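Local coordinates for protein precorrin-6Y C5,15-methyltransferase (Decarboxylating) (Geobacter metallireducens, PDB 3E05) that probably transfers methyl groups from S-adenosyl-methionine to a precorrin in cobalamin biosynthesis, this chain being the C-terminal domain of a longer two-part enzyme, at residues D[100-114]-D[127-141]. Residues are numbered along the deposited sequence; the frame is centred on the assembly and turned at random.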
loop_
_atom_site.group_PDB
_atom_site.type_symbol
_atom_site.label_atom_id
_atom_site.label_comp_id
_atom_site.label_asym_id
_atom_site.label_seq_id
_atom_site.Cartn_x
_atom_site.Cartn_y
_atom_site.Cartn_z
ATOM N N PRO D 100 33.387 0.719 -4.004
ATOM C CA PRO D 100 34.041 2.039 -4.089
ATOM C C PRO D 100 35.248 2.195 -5.035
ATOM O O PRO D 100 35.759 3.313 -5.177
ATOM C CB PRO D 100 34.456 2.319 -2.639
ATOM C CG PRO D 100 34.672 0.976 -2.050
ATOM C CD PRO D 100 33.699 0.047 -2.726
ATOM N N GLU D 101 35.699 1.102 -5.653
ATOM C CA GLU D 101 36.718 1.180 -6.708
ATOM C C GLU D 101 36.151 1.931 -7.907
ATOM O O GLU D 101 34.974 1.780 -8.240
ATOM C CB GLU D 101 37.167 -0.212 -7.165
ATOM C CG GLU D 101 37.880 -1.055 -6.112
ATOM C CD GLU D 101 38.414 -2.364 -6.681
ATOM O OE1 GLU D 101 39.573 -2.710 -6.371
ATOM O OE2 GLU D 101 37.682 -3.043 -7.439
ATOM N N GLY D 102 36.985 2.750 -8.540
ATOM C CA GLY D 102 36.559 3.515 -9.699
ATOM C C GLY D 102 35.897 4.845 -9.395
ATOM O O GLY D 102 35.502 5.562 -10.311
ATOM N N LEU D 103 35.759 5.181 -8.116
ATOM C CA LEU D 103 35.215 6.487 -7.738
ATOM C C LEU D 103 36.284 7.572 -7.774
ATOM O O LEU D 103 35.968 8.752 -7.897
ATOM C CB LEU D 103 34.568 6.448 -6.346
ATOM C CG LEU D 103 33.379 5.521 -6.076
ATOM C CD1 LEU D 103 32.953 5.653 -4.621
ATOM C CD2 LEU D 103 32.208 5.804 -6.993
ATOM N N ASP D 104 37.546 7.161 -7.669
ATOM C CA ASP D 104 38.660 8.106 -7.524
ATOM C C ASP D 104 38.876 9.000 -8.744
ATOM O O ASP D 104 39.155 10.185 -8.597
ATOM C CB ASP D 104 39.947 7.367 -7.145
ATOM C CG ASP D 104 39.834 6.649 -5.809
ATOM O OD1 ASP D 104 39.268 7.235 -4.859
ATOM O OD2 ASP D 104 40.308 5.496 -5.715
ATOM N N ASP D 105 38.716 8.436 -9.937
ATOM C CA ASP D 105 38.912 9.178 -11.185
ATOM C C ASP D 105 37.739 10.096 -11.555
ATOM O O ASP D 105 37.864 10.939 -12.455
ATOM C CB ASP D 105 39.200 8.211 -12.339
ATOM C CG ASP D 105 40.626 7.667 -12.315
ATOM O OD1 ASP D 105 41.241 7.602 -11.223
ATOM O OD2 ASP D 105 41.132 7.294 -13.397
ATOM N N LEU D 106 36.609 9.928 -10.865
ATOM C CA LEU D 106 35.411 10.730 -11.106
ATOM C C LEU D 106 35.511 12.093 -10.426
ATOM O O LEU D 106 36.177 12.214 -9.396
ATOM C CB LEU D 106 34.173 9.981 -10.591
ATOM C CG LEU D 106 33.944 8.530 -11.012
ATOM C CD1 LEU D 106 32.735 7.995 -10.270
ATOM C CD2 LEU D 106 33.742 8.390 -12.506
ATOM N N PRO D 107 34.855 13.128 -10.994
ATOM C CA PRO D 107 34.752 14.384 -10.254
ATOM C C PRO D 107 33.852 14.232 -9.038
ATOM O O PRO D 107 32.990 13.336 -9.018
ATOM C CB PRO D 107 34.119 15.354 -11.257
ATOM C CG PRO D 107 33.590 14.553 -12.335
ATOM C CD PRO D 107 34.218 13.206 -12.322
ATOM N N ASP D 108 34.073 15.085 -8.037
ATOM C CA ASP D 108 33.240 15.132 -6.837
ATOM C C ASP D 108 31.761 15.308 -7.181
ATOM O O ASP D 108 31.410 16.091 -8.070
ATOM C CB ASP D 108 33.706 16.232 -5.890
ATOM C CG ASP D 108 35.109 15.989 -5.367
ATOM O OD1 ASP D 108 35.783 15.060 -5.858
ATOM O OD2 ASP D 108 35.542 16.731 -4.464
ATOM N N PRO D 109 30.900 14.528 -6.510
ATOM C CA PRO D 109 29.482 14.528 -6.856
ATOM C C PRO D 109 28.648 15.516 -6.037
ATOM O O PRO D 109 28.923 15.758 -4.858
ATOM C CB PRO D 109 29.071 13.095 -6.549
ATOM C CG PRO D 109 29.943 12.707 -5.351
ATOM C CD PRO D 109 31.197 13.578 -5.415
ATOM N N ASP D 110 27.654 16.102 -6.693
ATOM C CA ASP D 110 26.616 16.852 -6.025
ATOM C C ASP D 110 25.503 15.890 -5.592
ATOM O O ASP D 110 24.806 16.150 -4.625
ATOM C CB ASP D 110 26.013 17.875 -6.980
ATOM C CG ASP D 110 27.006 18.966 -7.367
ATOM O OD1 ASP D 110 27.334 19.776 -6.492
ATOM O OD2 ASP D 110 27.431 19.008 -8.539
ATOM N N ARG D 111 25.335 14.811 -6.350
ATOM C CA ARG D 111 24.168 13.928 -6.230
ATOM C C ARG D 111 24.667 12.497 -6.401
ATOM O O ARG D 111 25.424 12.209 -7.327
ATOM C CB ARG D 111 23.124 14.267 -7.305
ATOM C CG ARG D 111 22.519 15.657 -7.232
ATOM C CD ARG D 111 21.830 15.896 -5.900
ATOM N NE ARG D 111 21.112 17.165 -5.851
ATOM C CZ ARG D 111 21.618 18.303 -5.376
ATOM N NH1 ARG D 111 22.865 18.358 -4.911
ATOM N NH2 ARG D 111 20.874 19.403 -5.383
ATOM N N VAL D 112 24.305 11.604 -5.478
ATOM C CA VAL D 112 24.642 10.212 -5.661
ATOM C C VAL D 112 23.396 9.369 -5.466
ATOM O O VAL D 112 22.704 9.518 -4.455
ATOM C CB VAL D 112 25.748 9.734 -4.699
ATOM C CG1 VAL D 112 25.973 8.249 -4.867
ATOM C CG2 VAL D 112 27.059 10.470 -4.968
ATOM N N PHE D 113 23.105 8.546 -6.462
ATOM C CA PHE D 113 22.083 7.515 -6.354
ATOM C C PHE D 113 22.790 6.179 -6.224
ATOM O O PHE D 113 23.691 5.861 -6.997
ATOM C CB PHE D 113 21.120 7.502 -7.545
ATOM C CG PHE D 113 20.121 6.368 -7.488
ATOM C CD1 PHE D 113 19.192 6.301 -6.437
ATOM C CD2 PHE D 113 20.137 5.343 -8.440
ATOM C CE1 PHE D 113 18.255 5.229 -6.359
ATOM C CE2 PHE D 113 19.206 4.286 -8.371
ATOM C CZ PHE D 113 18.260 4.240 -7.321
ATOM N N ILE D 114 22.420 5.419 -5.198
ATOM C CA ILE D 114 22.940 4.080 -5.023
ATOM C C ILE D 114 21.830 3.065 -5.324
ATOM O O ILE D 114 20.915 2.859 -4.507
ATOM C CB ILE D 114 23.513 3.894 -3.590
ATOM C CG1 ILE D 114 24.597 4.950 -3.311
ATOM C CG2 ILE D 114 24.035 2.484 -3.395
ATOM C CD1 ILE D 114 24.899 5.169 -1.846
ATOM N N ALA D 127 32.930 6.154 1.252
ATOM C CA ALA D 127 33.610 6.750 0.106
ATOM C C ALA D 127 32.838 7.938 -0.478
ATOM O O ALA D 127 33.431 8.978 -0.759
ATOM C CB ALA D 127 33.885 5.703 -0.948
ATOM N N VAL D 128 31.519 7.782 -0.627
ATOM C CA VAL D 128 30.628 8.863 -1.079
ATOM C C VAL D 128 30.609 10.063 -0.130
ATOM O O VAL D 128 30.652 11.212 -0.583
ATOM C CB VAL D 128 29.157 8.356 -1.294
ATOM C CG1 VAL D 128 28.202 9.523 -1.440
ATOM C CG2 VAL D 128 29.075 7.476 -2.511
ATOM N N ASP D 129 30.525 9.787 1.171
ATOM C CA ASP D 129 30.476 10.815 2.219
ATOM C C ASP D 129 31.721 11.716 2.194
ATOM O O ASP D 129 31.612 12.938 2.332
ATOM C CB ASP D 129 30.311 10.151 3.594
ATOM C CG ASP D 129 30.509 11.117 4.759
ATOM O OD1 ASP D 129 29.670 12.029 4.947
ATOM O OD2 ASP D 129 31.497 10.938 5.509
ATOM N N ARG D 130 32.887 11.109 1.985
ATOM C CA ARG D 130 34.151 11.847 1.896
ATOM C C ARG D 130 34.183 12.807 0.713
ATOM O O ARG D 130 34.723 13.914 0.810
ATOM C CB ARG D 130 35.339 10.879 1.850
ATOM C CG ARG D 130 35.709 10.364 3.225
ATOM C CD ARG D 130 36.225 8.939 3.204
ATOM N NE ARG D 130 37.698 8.869 3.163
ATOM C CZ ARG D 130 38.433 7.976 3.846
ATOM N NH1 ARG D 130 39.767 7.995 3.737
ATOM N NH2 ARG D 130 37.845 7.076 4.650
ATOM N N ARG D 131 33.570 12.384 -0.385
ATOM C CA ARG D 131 33.602 13.130 -1.635
ATOM C C ARG D 131 32.442 14.113 -1.834
ATOM O O ARG D 131 32.558 15.030 -2.653
ATOM C CB ARG D 131 33.635 12.156 -2.817
ATOM C CG ARG D 131 34.798 11.147 -2.803
ATOM C CD ARG D 131 36.132 11.728 -3.289
ATOM N NE ARG D 131 35.999 12.483 -4.535
ATOM C CZ ARG D 131 35.968 11.957 -5.753
ATOM N NH1 ARG D 131 36.071 10.648 -5.934
ATOM N NH2 ARG D 131 35.836 12.754 -6.803
ATOM N N LEU D 132 31.327 13.911 -1.119
ATOM C CA LEU D 132 30.079 14.621 -1.438
ATOM C C LEU D 132 30.187 16.125 -1.231
ATOM O O LEU D 132 30.582 16.577 -0.149
ATOM C CB LEU D 132 28.891 14.057 -0.640
ATOM C CG LEU D 132 27.493 14.493 -1.114
ATOM C CD1 LEU D 132 27.110 13.785 -2.402
ATOM C CD2 LEU D 132 26.440 14.266 -0.016
ATOM N N LYS D 133 29.829 16.877 -2.274
ATOM C CA LYS D 133 29.900 18.339 -2.248
ATOM C C LYS D 133 28.899 18.970 -1.284
ATOM O O LYS D 133 27.960 18.315 -0.825
ATOM C CB LYS D 133 29.724 18.906 -3.658
ATOM C CG LYS D 133 30.875 18.548 -4.600
ATOM C CD LYS D 133 30.526 18.824 -6.050
ATOM C CE LYS D 133 30.639 20.306 -6.405
ATOM N NZ LYS D 133 30.163 20.574 -7.790
ATOM N N SER D 134 29.133 20.246 -0.969
ATOM C CA SER D 134 28.254 21.031 -0.122
ATOM C C SER D 134 26.863 21.072 -0.749
ATOM O O SER D 134 26.733 21.150 -1.972
ATOM C CB SER D 134 28.806 22.448 0.041
ATOM O OG SER D 134 28.026 23.177 0.968
ATOM N N GLU D 135 25.840 20.975 0.102
ATOM C CA GLU D 135 24.432 20.870 -0.322
ATOM C C GLU D 135 24.149 19.619 -1.172
ATOM O O GLU D 135 23.187 19.586 -1.951
ATOM C CB GLU D 135 23.965 22.133 -1.055
ATOM C CG GLU D 135 24.042 23.411 -0.244
ATOM C CD GLU D 135 23.650 24.619 -1.067
ATOM O OE1 GLU D 135 24.426 25.009 -1.967
ATOM O OE2 GLU D 135 22.561 25.179 -0.821
ATOM N N GLY D 136 24.976 18.590 -0.998
ATOM C CA GLY D 136 24.806 17.322 -1.710
ATOM C C GLY D 136 23.578 16.552 -1.234
ATOM O O GLY D 136 23.061 16.819 -0.160
ATOM N N VAL D 137 23.111 15.616 -2.054
ATOM C CA VAL D 137 21.989 14.724 -1.717
ATOM C C VAL D 137 22.386 13.307 -2.113
ATOM O O VAL D 137 22.879 13.089 -3.218
ATOM C CB VAL D 137 20.644 15.112 -2.450
ATOM C CG1 VAL D 137 19.459 14.176 -2.028
ATOM C CG2 VAL D 137 20.287 16.577 -2.226
ATOM N N ILE D 138 22.206 12.354 -1.198
ATOM C CA ILE D 138 22.339 10.930 -1.513
ATOM C C ILE D 138 20.951 10.282 -1.469
ATOM O O ILE D 138 20.197 10.491 -0.516
ATOM C CB ILE D 138 23.247 10.189 -0.512
ATOM C CG1 ILE D 138 24.624 10.867 -0.399
ATOM C CG2 ILE D 138 23.390 8.709 -0.886
ATOM C CD1 ILE D 138 25.377 10.473 0.854
ATOM N N VAL D 139 20.637 9.492 -2.485
ATOM C CA VAL D 139 19.395 8.703 -2.521
ATOM C C VAL D 139 19.757 7.233 -2.769
ATOM O O VAL D 139 20.682 6.913 -3.531
ATOM C CB VAL D 139 18.392 9.273 -3.551
ATOM C CG1 VAL D 139 17.095 8.390 -3.677
ATOM C CG2 VAL D 139 18.020 10.714 -3.169
ATOM N N LEU D 140 19.068 6.347 -2.059
ATOM C CA LEU D 140 19.215 4.908 -2.267
ATOM C C LEU D 140 17.851 4.288 -2.351
ATOM O O LEU D 140 16.932 4.684 -1.641
ATOM C CB LEU D 140 19.951 4.211 -1.120
ATOM C CG LEU D 140 21.264 4.695 -0.544
ATOM C CD1 LEU D 140 20.984 5.697 0.539
ATOM C CD2 LEU D 140 22.012 3.503 0.018
ATOM N N ASN D 141 17.713 3.307 -3.236
ATOM C CA ASN D 141 16.486 2.508 -3.274
ATOM C C ASN D 141 16.760 1.136 -2.670
ATOM O O ASN D 141 17.641 0.392 -3.129
ATOM C CB ASN D 141 15.938 2.364 -4.694
ATOM C CG ASN D 141 15.261 3.644 -5.217
ATOM O OD1 ASN D 141 14.725 3.635 -6.313
ATOM N ND2 ASN D 141 15.258 4.709 -4.438
HETATM O O HOH W 1 34.163 17.234 -2.140
HETATM O O HOH W 2 25.388 20.260 -4.530
HETATM O O HOH W 3 20.451 0.409 -3.215
#
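The contact joins parts of a parallel β-α-β unit in a Rossmann-like methyltransferase domain: strand 111-114 pairs with strand 137-141, and the end of helix 121-131 between them grips the loop leading into the first strand. V112 N donates to V137 O, V139 N to V112 O (2.9 Å) and I114 N to V139 O, with the strand directions 12° apart. On one face V112 and V128 of the helix meet tip to tip, CG2 to CG1 at 3.8 Å, while I114 and L140 lie side by side. On the other, F113 turns its ring edge to the N141 amide, the planes 80° apart, and V137 CG2 lies over a face of the R111 guanidinium, whose NH2 hydrogen-bonds to R37 O.

R131, bent at chi2 (-80°) and again at chi3, folds its guanidinium back into the loop, where three acceptors line its edge. R131 NH1 donates to L103 O (2.7 Å) and R131 NH2 to L106 O; R131 NE and NH2 share D108 OD1 in a salt bridge. A leucine here would probably leave both carbonyls and the D108 carboxylate without these donors and let the loop shift. Next along the chain, the backbone N of K133 donates to P109 O (3.0 Å), nearly along the C=O axis.

Strand 43-47 flanks strand 111-114 on its other edge, strand 180-193 runs antiparallel beyond strand 137-142, and helix 26-35 packs over F113 and V139, its T32 bonding N141 OD1.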